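Local coordinates for protein putative D-arabinose 5-phosphate isomerase (Klebsiella pneumoniae subsp. pneumoniae, PDB 3K2V) that binds a CMP-linked octulosonic acid through the paired CBS domains of a probable D-arabinose 5-phosphate isomerase, which is expected to interconvert D-arabinose 5-phosphate and D-ribulose 5-phosphate, at residues G20-G23 and R24-L28; A95-A98 and D99-T102; G139-M143 and H144-R148. All coordinates share one frame; numbering follows the deposited sequence.

Contact 1 (G20-G23 and R24-L28); sequences GALG and RKLLL
Ala21 O receives the backbone N-H of Lys25 at 2.9 Å, with an N-H...O angle of 150°. It is one of three successive i to i+4 bonds that wind residues 20-26 into a short helical coil. The turn before it is closed by Arg24 N on Gly20 O, and the turn after it by Leu26 N on Leu22 O, again at 2.9 Å.

The side chain of Arg24 adds a second contact to the first of these carbonyls. Its CG stands beside the backbone N (chi1 -84°), and a bend at chi3 of -111° folds the chain back along the helix. The guanidinium therefore lies as a lid over Gly20, whose O sits 3.3 Å from its plane, above the centre of the group. The oxygen thus faces the flat of a cation, a placement that is probably favourable electrostatically, although Arg24 NE makes no proper hydrogen bond to it. Glycine and alanine suit this spot because both are slim: Gly20 brings no side chain, and Ala21 brings a single methyl, whose CB lies 4.0 Å from Arg24 NH1. Arg24 also touches a crystal neighbour, which may share in setting its pose.

On another flank the contact is apolar. Leu22 has CG anti to its amide nitrogen, and its CD1 approaches Leu26 CG at 4.3 Å, while Leu26, the buried residue here, also lays CG against Leu22 O. Branched leucines suit this face, where Leu22 goes on to pack on Leu147.

From Lys25 to Leu28 the chain makes a type I beta turn, in which Leu28 N bonds Lys25 O at 3.1 Å. Backbone hydrogen bonds tie Leu26 to Val115 and Leu28 to Ala114. The whole is characteristic of a short surface alpha-helix, fastened by i to i+4 bonds and running out through a beta turn.

Contact 2 (A95-A98 and D99-T102); sequences ASIA and DVMT. With CMK (cytidine 5'-monophosphate 3-deoxy-beta-D-gulo-oct-2-ulo-pyranosonic acid), chain C.
Ser96 caps the N-terminus of the short helix 97-100 in the second CBS domain by accepting Asp99 N on its OG at 3.3 Å. In this conformer, one of two deposited, OG sits between the backbone N and the carbonyl carbon (chi1 78°), which turns it toward the amide of Asp99. Serine suits an N-cap because its short hydroxyl can replace the carbonyl missing from the turn before.

Among the backbone bonds, Ile97 O is held twice. Met101 N comes nearly straight on to the carbonyl at 2.9 Å, whereas Val100 N, at 3.1 Å, stands well above the carbonyl plane. A water joins the chain further on, donating to both Ala98 O and Met101 O.

Apolar contacts anchor the helix. Ile97 CD1 meets Val100 CG2 at 4.0 Å, the two side chains crossing at about a right angle, and both rest on Phe77 of strand 73-78. Met101, a selenomethionine, is extended beyond CG; its CE lies near the CA and O of Ala98.

After the helix the chain enters the CMK pocket. There the single proton of Thr102 OG1 has competing acceptors: Asp81 OD2 and ligand O3', both weakly placed, and ligand O2', 2.9 Å from OG1.

Contact 3 (G139-M143 and H144-R148); sequences GVVHM and HDLLR. With CMK (cytidine 5'-monophosphate 3-deoxy-beta-D-gulo-oct-2-ulo-pyranosonic acid), chain G.
The imidazoles of His142 and His144 run alongside one another, nearly parallel (11° between planes) but offset, so little of one ring covers the other; their centroids are 4.8 Å apart. His142 and Asp145 form a capping box where strand 136-142 of the CBS domain passes into helix 143-146, and His144 supplies the amide that the His142 ring caps. At the edge of that ring, in its plane, ND1 accepts His144 N at 3.0 Å and an almost straight 172°. CG of His142 is anti to the backbone N (chi1 -164°), which carries the ring forward over the helix start; histidine suits the N-cap here because its ring offers an acceptor.

Asp145 completes the box by reciprocation: its OD2 takes the N-H of His142 at 2.8 Å on the anti side, though tilted well out of the carboxylate plane. OD1 has a salt bridge to Arg148 NH2 and a weak bond to His35, so both oxygens of the buried acid have partners. Below, Leu146 N bonds Met143 O at 3.1 Å, while the side chains of Leu146 and Met143, a selenomethionine, pack on helix 114-124. Met143 also meets Met143 of the second subunit, and His144 O accepts from Gln122 of that subunit.

Both rings border CMK obliquely: His142 NE2 is 3.5 Å from O5 of the sugar, and His144 CD2 is 3.2 Å from O8.

In the fold
Contacts 1 and 3 are neighbours in space although they stand near opposite ends of the chain: their centres are 13 Å apart, and Lys25 NZ reaches Asp145 O at 2.8 Å, probably as a hydrogen bond. The N-terminal helix is thereby attached beside helix 143-146. Contact 2 lies across the chain's centre, about 37 Å from contact 1 and 25 Å from contact 3 between centres, and touches neither. Contacts 2 and 3 border different CMK molecules. Each ligand is also bonded by the second subunit, so this chain contributes Thr102 to one intersubunit pocket and His142 with His144 to the other.

Contact 1 (G20-G23 and R24-L28)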
ATOM      1  N   GLY A  20      16.454 -18.002  -7.128  1.00 43.53           N
ATOM      2  CA  GLY A  20      16.640 -19.317  -6.433  1.00 43.40           C
ATOM      3  C   GLY A  20      15.989 -19.322  -5.057  1.00 43.46           C
ATOM      4  O   GLY A  20      15.142 -20.168  -4.768  1.00 43.79           O
ATOM      5  N   ALA A  21      16.387 -18.364  -4.218  1.00 43.33           N
ATOM      6  CA  ALA A  21      15.862 -18.215  -2.854  1.00 42.97           C
ATOM      7  C   ALA A  21      14.412 -17.732  -2.860  1.00 42.39           C
ATOM      8  O   ALA A  21      13.578 -18.206  -2.078  1.00 41.95           O
ATOM      9  CB  ALA A  21      16.731 -17.237  -2.060  1.00 43.03           C
ATOM     10  N   LEU A  22      14.133 -16.764  -3.733  1.00 41.62           N
ATOM     11  CA  LEU A  22      12.783 -16.244  -3.919  1.00 40.92           C
ATOM     12  C   LEU A  22      11.858 -17.339  -4.447  1.00 40.17           C
ATOM     13  O   LEU A  22      10.749 -17.521  -3.932  1.00 39.58           O
ATOM     14  CB  LEU A  22      12.793 -15.057  -4.889  1.00 41.06           C
ATOM     15  CG  LEU A  22      11.444 -14.375  -5.101  1.00 41.64           C
ATOM     16  CD1 LEU A  22      10.770 -14.051  -3.759  1.00 42.78           C
ATOM     17  CD2 LEU A  22      11.620 -13.115  -5.943  1.00 41.63           C
ATOM     18  N   GLY A  23      12.336 -18.062  -5.467  1.00 39.31           N
ATOM     19  CA  GLY A  23      11.643 -19.228  -6.020  1.00 38.53           C
ATOM     20  C   GLY A  23      11.298 -20.295  -4.986  1.00 37.89           C
ATOM     21  O   GLY A  23      10.184 -20.843  -4.998  1.00 38.14           O
ATOM     22  N   ARG A  24      12.247 -20.593  -4.096  1.00 36.62           N
ATOM     23  CA  ARG A  24      12.020 -21.549  -3.008  1.00 35.54           C
ATOM     24  C   ARG A  24      11.042 -20.999  -1.982  1.00 33.83           C
ATOM     25  O   ARG A  24      10.208 -21.743  -1.465  1.00 32.40           O
ATOM     26  CB  ARG A  24      13.328 -21.929  -2.315  1.00 35.96           C
ATOM     27  CG  ARG A  24      14.083 -23.038  -3.022  1.00 37.96           C
ATOM     28  CD  ARG A  24      15.465 -23.275  -2.415  1.00 41.16           C
ATOM     29  NE  ARG A  24      16.546 -22.867  -3.324  1.00 44.04           N
ATOM     30  CZ  ARG A  24      17.435 -21.895  -3.105  1.00 45.70           C
ATOM     31  NH1 ARG A  24      17.427 -21.180  -1.980  1.00 47.02           N
ATOM     32  NH2 ARG A  24      18.359 -21.641  -4.029  1.00 46.95           N
ATOM     33  N   LYS A  25      11.131 -19.701  -1.691  1.00 32.07           N
ATOM     34  CA  LYS A  25      10.209 -19.118  -0.725  1.00 31.11           C
ATOM     35  C   LYS A  25       8.790 -19.117  -1.272  1.00 28.80           C
ATOM     36  O   LYS A  25       7.852 -19.310  -0.520  1.00 28.15           O
ATOM     37  CB  LYS A  25      10.622 -17.716  -0.252  1.00 32.07           C
ATOM     38  CG  LYS A  25      10.555 -17.620   1.300  1.00 34.93           C
ATOM     39  CD  LYS A  25       9.950 -16.353   1.839  1.00 37.29           C
ATOM     40  CE  LYS A  25      10.153 -16.276   3.356  1.00 38.51           C
ATOM     41  NZ  LYS A  25       9.339 -15.163   3.961  1.00 40.16           N
ATOM     42  N   LEU A  26       8.640 -18.963  -2.587  1.00 26.77           N
ATOM     43  CA  LEU A  26       7.309 -18.991  -3.204  1.00 25.81           C
ATOM     44  C   LEU A  26       6.669 -20.399  -3.224  1.00 24.13           C
ATOM     45  O   LEU A  26       5.494 -20.535  -3.558  1.00 23.39           O
ATOM     46  CB  LEU A  26       7.343 -18.413  -4.619  1.00 26.15           C
ATOM     47  CG  LEU A  26       7.705 -16.919  -4.757  1.00 26.00           C
ATOM     48  CD1 LEU A  26       7.705 -16.527  -6.230  1.00 27.90           C
ATOM     49  CD2 LEU A  26       6.762 -16.042  -3.955  1.00 26.94           C
ATOM     50  N   LEU A  27       7.425 -21.430  -2.864  1.00 22.81           N
ATOM     51  CA  LEU A  27       6.869 -22.795  -2.779  1.00 22.56           C
ATOM     52  C   LEU A  27       6.434 -23.129  -1.350  1.00 21.47           C
ATOM     53  O   LEU A  27       5.886 -24.180  -1.111  1.00 20.80           O
ATOM     54  CB  LEU A  27       7.865 -23.836  -3.304  1.00 22.99           C
ATOM     55  CG  LEU A  27       8.148 -23.760  -4.806  1.00 24.85           C
ATOM     56  CD1 LEU A  27       9.087 -24.889  -5.213  1.00 26.16           C
ATOM     57  CD2 LEU A  27       6.846 -23.793  -5.614  1.00 27.34           C
ATOM     58  N   LEU A  28       6.631 -22.208  -0.410  1.00 21.34           N
ATOM     59  CA  LEU A  28       6.186 -22.429   0.968  1.00 21.25           C
ATOM     60  C   LEU A  28       4.681 -22.199   1.110  1.00 19.70           C
ATOM     61  O   LEU A  28       4.071 -21.422   0.356  1.00 18.91           O
ATOM     62  CB  LEU A  28       6.921 -21.500   1.932  1.00 21.76           C
ATOM     63  CG  LEU A  28       8.445 -21.645   2.031  1.00 23.45           C
ATOM     64  CD1 LEU A  28       8.984 -20.491   2.898  1.00 25.42           C
ATOM     65  CD2 LEU A  28       8.843 -23.006   2.564  1.00 24.39           C
TER

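Contact 2 (A95-A98 and D99-T102)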
ATOM      1  N   ALA A  95     -15.826   9.110  12.757  1.00 16.52           N
ATOM      2  CA  ALA A  95     -16.463   7.922  12.163  1.00 15.52           C
ATOM      3  C   ALA A  95     -16.182   6.613  12.928  1.00 14.67           C
ATOM      4  O   ALA A  95     -15.146   6.461  13.598  1.00 14.72           O
ATOM      5  CB  ALA A  95     -16.021   7.744  10.695  1.00 15.12           C
ATOM      6  N   SER A  96     -17.113   5.677  12.838  0.50 14.44           N
ATOM      7  CA  SER A  96     -16.904   4.341  13.373  0.50 14.58           C
ATOM      8  C   SER A  96     -16.293   3.496  12.265  0.50 14.40           C
ATOM      9  O   SER A  96     -16.454   3.822  11.091  0.50 14.37           O
ATOM     10  CB  SER A  96     -18.231   3.754  13.818  0.50 14.87           C
ATOM     11  OG  SER A  96     -18.950   3.289  12.697  0.50 15.49           O
ATOM     12  N   ILE A  97     -15.586   2.428  12.624  1.00 13.69           N
ATOM     13  CA  ILE A  97     -15.014   1.524  11.627  1.00 13.93           C
ATOM     14  C   ILE A  97     -16.102   0.763  10.875  1.00 14.27           C
ATOM     15  O   ILE A  97     -15.971   0.520   9.681  1.00 14.90           O
ATOM     16  CB  ILE A  97     -13.925   0.563  12.192  1.00 13.64           C
ATOM     17  CG1 ILE A  97     -13.009   0.062  11.067  1.00 14.44           C
ATOM     18  CG2 ILE A  97     -14.564  -0.616  13.011  1.00 12.51           C
ATOM     19  CD1 ILE A  97     -12.289   1.144  10.232  1.00 14.42           C
ATOM     20  N   ALA A  98     -17.179   0.439  11.562  1.00 15.28           N
ATOM     21  CA  ALA A  98     -18.277  -0.353  10.988  1.00 16.74           C
ATOM     22  C   ALA A  98     -18.922   0.394   9.799  1.00 17.50           C
ATOM     23  O   ALA A  98     -19.402  -0.218   8.853  1.00 18.45           O
ATOM     24  CB  ALA A  98     -19.357  -0.606  12.053  1.00 16.69           C
ATOM     25  N   ASP A  99     -18.896   1.708   9.846  1.00 17.54           N
ATOM     26  CA  ASP A  99     -19.521   2.478   8.790  1.00 18.21           C
ATOM     27  C   ASP A  99     -18.664   2.645   7.535  1.00 17.60           C
ATOM     28  O   ASP A  99     -19.205   2.944   6.475  1.00 17.43           O
ATOM     29  CB  ASP A  99     -19.928   3.827   9.348  1.00 18.53           C
ATOM     30  CG  ASP A  99     -21.033   3.708  10.385  1.00 20.54           C
ATOM     31  OD1 ASP A  99     -21.725   2.632  10.488  1.00 25.34           O
ATOM     32  OD2 ASP A  99     -21.202   4.692  11.119  1.00 18.07           O
ATOM     33  N   VAL A 100     -17.349   2.470   7.649  1.00 17.58           N
ATOM     34  CA  VAL A 100     -16.449   2.716   6.530  1.00 16.79           C
ATOM     35  C   VAL A 100     -15.636   1.510   6.062  1.00 17.77           C
ATOM     36  O   VAL A 100     -14.951   1.586   5.038  1.00 17.36           O
ATOM     37  CB  VAL A 100     -15.507   3.902   6.809  1.00 17.21           C
ATOM     38  CG1 VAL A 100     -16.322   5.174   7.073  1.00 16.17           C
ATOM     39  CG2 VAL A 100     -14.510   3.621   7.971  1.00 14.82           C
HETATM   40  N   MSE A 101     -15.695   0.401   6.797  1.00 17.41           N
HETATM   41  CA  MSE A 101     -14.953  -0.798   6.415  1.00 17.77           C
HETATM   42  C   MSE A 101     -15.466  -1.410   5.107  1.00 18.15           C
HETATM   43  O   MSE A 101     -16.630  -1.224   4.749  1.00 17.29           O
HETATM   44  CB  MSE A 101     -15.086  -1.858   7.505  1.00 17.64           C
HETATM   45  CG  MSE A 101     -16.466  -2.383   7.686  1.00 17.05           C
HETATM   46 SE   MSE A 101     -16.575  -3.640   9.196  0.80 18.59          SE
HETATM   47  CE  MSE A 101     -18.465  -3.992   9.119  1.00 20.10           C
ATOM     48  N   THR A 102     -14.592  -2.131   4.410  1.00 18.51           N
ATOM     49  CA  THR A 102     -14.991  -3.023   3.315  1.00 19.68           C
ATOM     50  C   THR A 102     -15.539  -4.283   3.958  1.00 20.44           C
ATOM     51  O   THR A 102     -14.896  -4.864   4.815  1.00 18.70           O
ATOM     52  CB  THR A 102     -13.765  -3.383   2.430  1.00 20.14           C
ATOM     53  OG1 THR A 102     -13.301  -2.203   1.779  1.00 22.44           O
ATOM     54  CG2 THR A 102     -14.055  -4.462   1.376  1.00 20.14           C
TER
HETATM   55  N1C CMK C   1      -9.214  -5.678   0.160  0.95 27.51           N
HETATM   56  C2C CMK C   1      -9.931  -6.850   0.447  0.95 31.12           C
HETATM   57  N3C CMK C   1      -9.224  -7.920   0.995  0.95 27.42           N
HETATM   58  C4C CMK C   1      -7.855  -7.900   1.212  0.95 30.98           C
HETATM   59  C5C CMK C   1      -7.136  -6.728   0.923  0.95 30.62           C
HETATM   60  C6C CMK C   1      -7.826  -5.625   0.390  0.95 29.40           C
HETATM   61  O2C CMK C   1     -11.157  -6.942   0.271  0.95 28.71           O
HETATM   62  N4C CMK C   1      -7.297  -9.012   1.738  0.95 31.08           N
HETATM   63  C1' CMK C   1      -9.970  -4.508  -0.417  0.95 28.92           C
HETATM   64  C2' CMK C   1      -9.644  -3.189   0.296  0.95 26.53           C
HETATM   65  O2' CMK C   1     -10.523  -3.057   1.423  0.95 25.72           O
HETATM   66  C3' CMK C   1      -9.933  -2.164  -0.800  0.95 28.06           C
HETATM   67  C4' CMK C   1      -9.591  -2.924  -2.098  0.95 30.75           C
HETATM   68  O4' CMK C   1      -9.517  -4.374  -1.759  0.95 27.50           O
HETATM   69  O3' CMK C   1     -11.311  -1.833  -0.793  0.95 28.15           O
HETATM   70  C5' CMK C   1      -8.207  -2.598  -2.640  0.95 29.70           C
HETATM   71  O5' CMK C   1      -7.178  -2.746  -1.625  0.95 29.15           O
HETATM   72  PA  CMK C   1      -6.105  -1.502  -1.479  0.95 31.65           P
HETATM   73  O1A CMK C   1      -6.832  -0.309  -0.964  0.95 32.25           O
HETATM   74  O2A CMK C   1      -4.983  -1.903  -0.574  0.95 31.20           O
HETATM   75  O6  CMK C   1      -4.167  -0.568  -4.736  0.95 41.40           O
HETATM   76  C2  CMK C   1      -4.969  -0.121  -3.616  0.95 41.43           C
HETATM   77  O2  CMK C   1      -5.573  -1.305  -3.013  0.95 38.33           O
HETATM   78  C3  CMK C   1      -4.045   0.631  -2.641  0.95 40.63           C
HETATM   79  C4  CMK C   1      -3.129   1.663  -3.333  0.95 41.56           C
HETATM   80  O4  CMK C   1      -2.199   2.231  -2.364  0.95 43.36           O
HETATM   81  C5  CMK C   1      -2.387   1.067  -4.510  0.95 42.82           C
HETATM   82  C6  CMK C   1      -3.440   0.475  -5.439  0.95 43.59           C
HETATM   83  C7  CMK C   1      -2.833  -0.214  -6.653  0.95 45.93           C
HETATM   84  C1  CMK C   1      -6.180   0.714  -4.070  0.95 43.11           C
HETATM   85  O1X CMK C   1      -7.060   0.085  -4.701  0.95 45.38           O
HETATM   86  O1Y CMK C   1      -6.251   1.919  -3.756  0.95 42.83           O
HETATM   87  O5  CMK C   1      -1.456   0.042  -4.090  0.95 42.96           O
HETATM   88  C8  CMK C   1      -3.925  -0.639  -7.648  0.95 45.93           C
HETATM   89  O8  CMK C   1      -3.322  -1.489  -8.620  0.95 50.18           O
HETATM   90  O7  CMK C   1      -1.955   0.681  -7.305  0.95 45.85           O
HETATM   91  O   HOH W   1     -19.416   6.309  11.268  1.00 17.43           O
HETATM   92  O   HOH W   2     -21.503   2.473  13.915  1.00 55.22           O
HETATM   93  O   HOH W   3     -19.007  -0.460   5.865  1.00 34.70           O

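Contact 3 (G139-M143 and H144-R148)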
ATOM      1  N   GLY A 139      -4.440 -15.538  10.272  1.00 15.02           N
ATOM      2  CA  GLY A 139      -3.235 -14.781  10.042  1.00 15.60           C
ATOM      3  C   GLY A 139      -3.379 -13.858   8.846  1.00 15.53           C
ATOM      4  O   GLY A 139      -4.441 -13.779   8.240  1.00 14.87           O
ATOM      5  N   VAL A 140      -2.291 -13.157   8.533  1.00 16.55           N
ATOM      6  CA  VAL A 140      -2.251 -12.219   7.418  0.80 17.21           C
ATOM      7  C   VAL A 140      -0.881 -12.324   6.778  1.00 17.28           C
ATOM      8  O   VAL A 140       0.123 -12.510   7.474  1.00 17.28           O
ATOM      9  CB  VAL A 140      -2.513 -10.778   7.887  0.80 18.22           C
ATOM     10  CG1 VAL A 140      -2.436  -9.809   6.737  0.80 19.42           C
ATOM     11  CG2 VAL A 140      -3.881 -10.660   8.562  0.80 18.82           C
ATOM     12  N   VAL A 141      -0.855 -12.242   5.455  0.60 17.75           N
ATOM     13  CA  VAL A 141       0.385 -12.232   4.694  0.60 17.62           C
ATOM     14  C   VAL A 141       0.426 -10.966   3.861  0.60 17.55           C
ATOM     15  O   VAL A 141      -0.545 -10.653   3.186  0.60 17.53           O
ATOM     16  CB  VAL A 141       0.492 -13.408   3.706  0.60 18.04           C
ATOM     17  CG1 VAL A 141       1.892 -13.413   3.060  0.60 18.22           C
ATOM     18  CG2 VAL A 141       0.208 -14.718   4.384  0.60 17.91           C
ATOM     19  N   HIS A 142       1.565 -10.275   3.890  1.00 17.93           N
ATOM     20  CA  HIS A 142       1.791  -9.078   3.085  1.00 18.00           C
ATOM     21  C   HIS A 142       2.728  -9.446   1.948  1.00 18.02           C
ATOM     22  O   HIS A 142       3.574 -10.351   2.076  1.00 16.57           O
ATOM     23  CB  HIS A 142       2.446  -7.995   3.946  1.00 18.49           C
ATOM     24  CG  HIS A 142       2.383  -6.618   3.346  1.00 19.02           C
ATOM     25  ND1 HIS A 142       3.265  -6.187   2.376  1.00 19.48           N
ATOM     26  CD2 HIS A 142       1.552  -5.579   3.584  1.00 21.69           C
ATOM     27  CE1 HIS A 142       2.974  -4.942   2.034  1.00 20.90           C
ATOM     28  NE2 HIS A 142       1.938  -4.545   2.752  1.00 21.37           N
HETATM   29  N   MSE A 143       2.588  -8.735   0.833  1.00 18.86           N
HETATM   30  CA  MSE A 143       3.501  -8.922  -0.296  0.70 19.83           C
HETATM   31  C   MSE A 143       4.962  -8.864   0.165  1.00 19.68           C
HETATM   32  O   MSE A 143       5.766  -9.666  -0.313  1.00 20.03           O
HETATM   33  CB  MSE A 143       3.214  -7.911  -1.423  0.70 20.47           C
HETATM   34  CG  MSE A 143       3.787  -8.303  -2.802  0.60 23.12           C
HETATM   35 SE   MSE A 143       2.997  -7.197  -4.247  0.70 30.46          SE
HETATM   36  CE  MSE A 143       1.269  -8.090  -4.403  0.70 29.18           C
ATOM     37  N   HIS A 144       5.299  -7.974   1.102  1.00 20.43           N
ATOM     38  CA  HIS A 144       6.672  -7.892   1.643  1.00 22.46           C
ATOM     39  C   HIS A 144       7.163  -9.209   2.249  1.00 24.08           C
ATOM     40  O   HIS A 144       8.336  -9.544   2.124  1.00 24.47           O
ATOM     41  CB  HIS A 144       6.793  -6.811   2.726  1.00 23.16           C
ATOM     42  CG  HIS A 144       6.807  -5.415   2.191  1.00 24.45           C
ATOM     43  ND1 HIS A 144       7.589  -5.034   1.126  1.00 25.82           N
ATOM     44  CD2 HIS A 144       6.146  -4.306   2.588  1.00 25.84           C
ATOM     45  CE1 HIS A 144       7.403  -3.750   0.882  1.00 24.84           C
ATOM     46  NE2 HIS A 144       6.537  -3.281   1.758  1.00 25.84           N
ATOM     47  N   ASP A 145       6.258  -9.935   2.899  1.00 26.16           N
ATOM     48  CA  ASP A 145       6.566 -11.243   3.501  1.00 27.61           C
ATOM     49  C   ASP A 145       6.984 -12.283   2.459  1.00 30.38           C
ATOM     50  O   ASP A 145       7.818 -13.147   2.738  1.00 29.81           O
ATOM     51  CB  ASP A 145       5.361 -11.794   4.258  1.00 27.72           C
ATOM     52  CG  ASP A 145       4.905 -10.890   5.382  1.00 27.42           C
ATOM     53  OD1 ASP A 145       5.765 -10.326   6.063  1.00 27.76           O
ATOM     54  OD2 ASP A 145       3.681 -10.743   5.591  1.00 28.02           O
ATOM     55  N   LEU A 146       6.421 -12.197   1.262  1.00 33.51           N
ATOM     56  CA  LEU A 146       6.716 -13.166   0.219  1.00 36.90           C
ATOM     57  C   LEU A 146       8.076 -12.949  -0.417  1.00 39.18           C
ATOM     58  O   LEU A 146       8.567 -13.841  -1.109  1.00 40.54           O
ATOM     59  CB  LEU A 146       5.608 -13.202  -0.839  1.00 36.97           C
ATOM     60  CG  LEU A 146       4.207 -13.414  -0.265  1.00 37.96           C
ATOM     61  CD1 LEU A 146       3.183 -13.514  -1.375  1.00 40.38           C
ATOM     62  CD2 LEU A 146       4.102 -14.623   0.670  1.00 40.44           C
ATOM     63  N   LEU A 147       8.721 -11.818  -0.134  1.00 41.77           N
ATOM     64  CA  LEU A 147      10.067 -11.538  -0.637  1.00 43.84           C
ATOM     65  C   LEU A 147      11.160 -11.433   0.439  1.00 45.91           C
ATOM     66  O   LEU A 147      12.288 -11.068   0.120  1.00 46.55           O
ATOM     67  CB  LEU A 147      10.066 -10.219  -1.404  1.00 44.18           C
ATOM     68  CG  LEU A 147       8.810  -9.846  -2.185  1.00 44.16           C
ATOM     69  CD1 LEU A 147       8.938  -8.379  -2.582  1.00 45.66           C
ATOM     70  CD2 LEU A 147       8.580 -10.763  -3.386  1.00 43.59           C
ATOM     71  N   ARG A 148      10.847 -11.709   1.701  1.00 48.15           N
ATOM     72  CA  ARG A 148      11.867 -11.652   2.758  1.00 50.14           C
ATOM     73  C   ARG A 148      12.492 -13.037   2.964  1.00 51.23           C
ATOM     74  O   ARG A 148      12.089 -14.004   2.297  1.00 51.71           O
ATOM     75  CB  ARG A 148      11.285 -11.083   4.071  1.00 50.61           C
ATOM     76  CG  ARG A 148      10.600 -12.087   5.012  1.00 52.64           C
ATOM     77  CD  ARG A 148      10.168 -11.412   6.313  1.00 55.01           C
ATOM     78  NE  ARG A 148       8.970 -10.586   6.125  1.00 57.38           N
ATOM     79  CZ  ARG A 148       8.785  -9.365   6.640  1.00 59.66           C
ATOM     80  NH1 ARG A 148       9.713  -8.787   7.401  1.00 60.73           N
ATOM     81  NH2 ARG A 148       7.653  -8.708   6.389  1.00 59.92           N
TER
HETATM   82  N1C CMK G   1       8.146   7.047   0.449  0.75 35.70           N
HETATM   83  C2C CMK G   1       9.279   7.667  -0.177  0.75 35.78           C
HETATM   84  N3C CMK G   1       9.560   7.363  -1.501  0.75 32.27           N
HETATM   85  C4C CMK G   1       8.767   6.464  -2.226  0.75 36.21           C
HETATM   86  C5C CMK G   1       7.675   5.854  -1.625  0.75 36.41           C
HETATM   87  C6C CMK G   1       7.373   6.142  -0.287  0.75 35.82           C
HETATM   88  O2C CMK G   1       9.989   8.472   0.424  0.75 31.44           O
HETATM   89  N4C CMK G   1       9.084   6.215  -3.497  0.75 36.96           N
HETATM   90  C1' CMK G   1       7.827   7.362   1.884  0.75 35.94           C
HETATM   91  C2' CMK G   1       6.345   7.727   2.142  0.75 33.76           C
HETATM   92  O2' CMK G   1       6.074   9.124   1.881  0.75 28.75           O
HETATM   93  C3' CMK G   1       6.184   7.376   3.621  0.75 34.02           C
HETATM   94  C4' CMK G   1       7.253   6.284   3.890  0.75 34.66           C
HETATM   95  O4' CMK G   1       8.113   6.208   2.717  0.75 33.24           O
HETATM   96  O3' CMK G   1       6.442   8.548   4.406  0.75 33.03           O
HETATM   97  C5' CMK G   1       6.610   4.860   3.863  0.75 35.58           C
HETATM   98  O5' CMK G   1       5.812   4.671   2.620  0.75 36.82           O
HETATM   99  PA  CMK G   1       4.358   3.950   2.758  0.75 38.43           P
HETATM  100  O1A CMK G   1       3.535   5.071   3.456  0.75 38.36           O
HETATM  101  O2A CMK G   1       3.828   3.537   1.443  0.75 32.74           O
HETATM  102  O6  CMK G   1       4.384   0.579   4.770  0.75 50.18           O
HETATM  103  C2  CMK G   1       3.745   1.890   4.586  0.75 50.26           C
HETATM  104  O2  CMK G   1       4.662   2.690   3.770  0.75 44.60           O
HETATM  105  C3  CMK G   1       2.415   1.707   3.860  0.75 49.98           C
HETATM  106  C4  CMK G   1       1.549   0.668   4.564  0.75 51.17           C
HETATM  107  O4  CMK G   1       0.343   0.509   3.800  0.75 53.81           O
HETATM  108  C5  CMK G   1       2.288  -0.659   4.717  0.75 51.61           C
HETATM  109  C6  CMK G   1       3.571  -0.376   5.516  0.75 52.63           C
HETATM  110  C7  CMK G   1       4.476  -1.534   6.011  0.75 54.95           C
HETATM  111  C1  CMK G   1       3.462   2.653   5.907  0.75 51.22           C
HETATM  112  O1X CMK G   1       3.548   3.895   5.833  0.75 54.45           O
HETATM  113  O1Y CMK G   1       3.100   2.023   6.935  0.75 51.70           O
HETATM  114  O5  CMK G   1       2.622  -1.168   3.430  0.75 51.02           O
HETATM  115  C8  CMK G   1       5.157  -2.334   4.910  0.75 56.28           C
HETATM  116  O8  CMK G   1       6.440  -2.798   5.394  0.75 57.25           O
HETATM  117  O7  CMK G   1       5.519  -1.000   6.841  0.75 54.67           O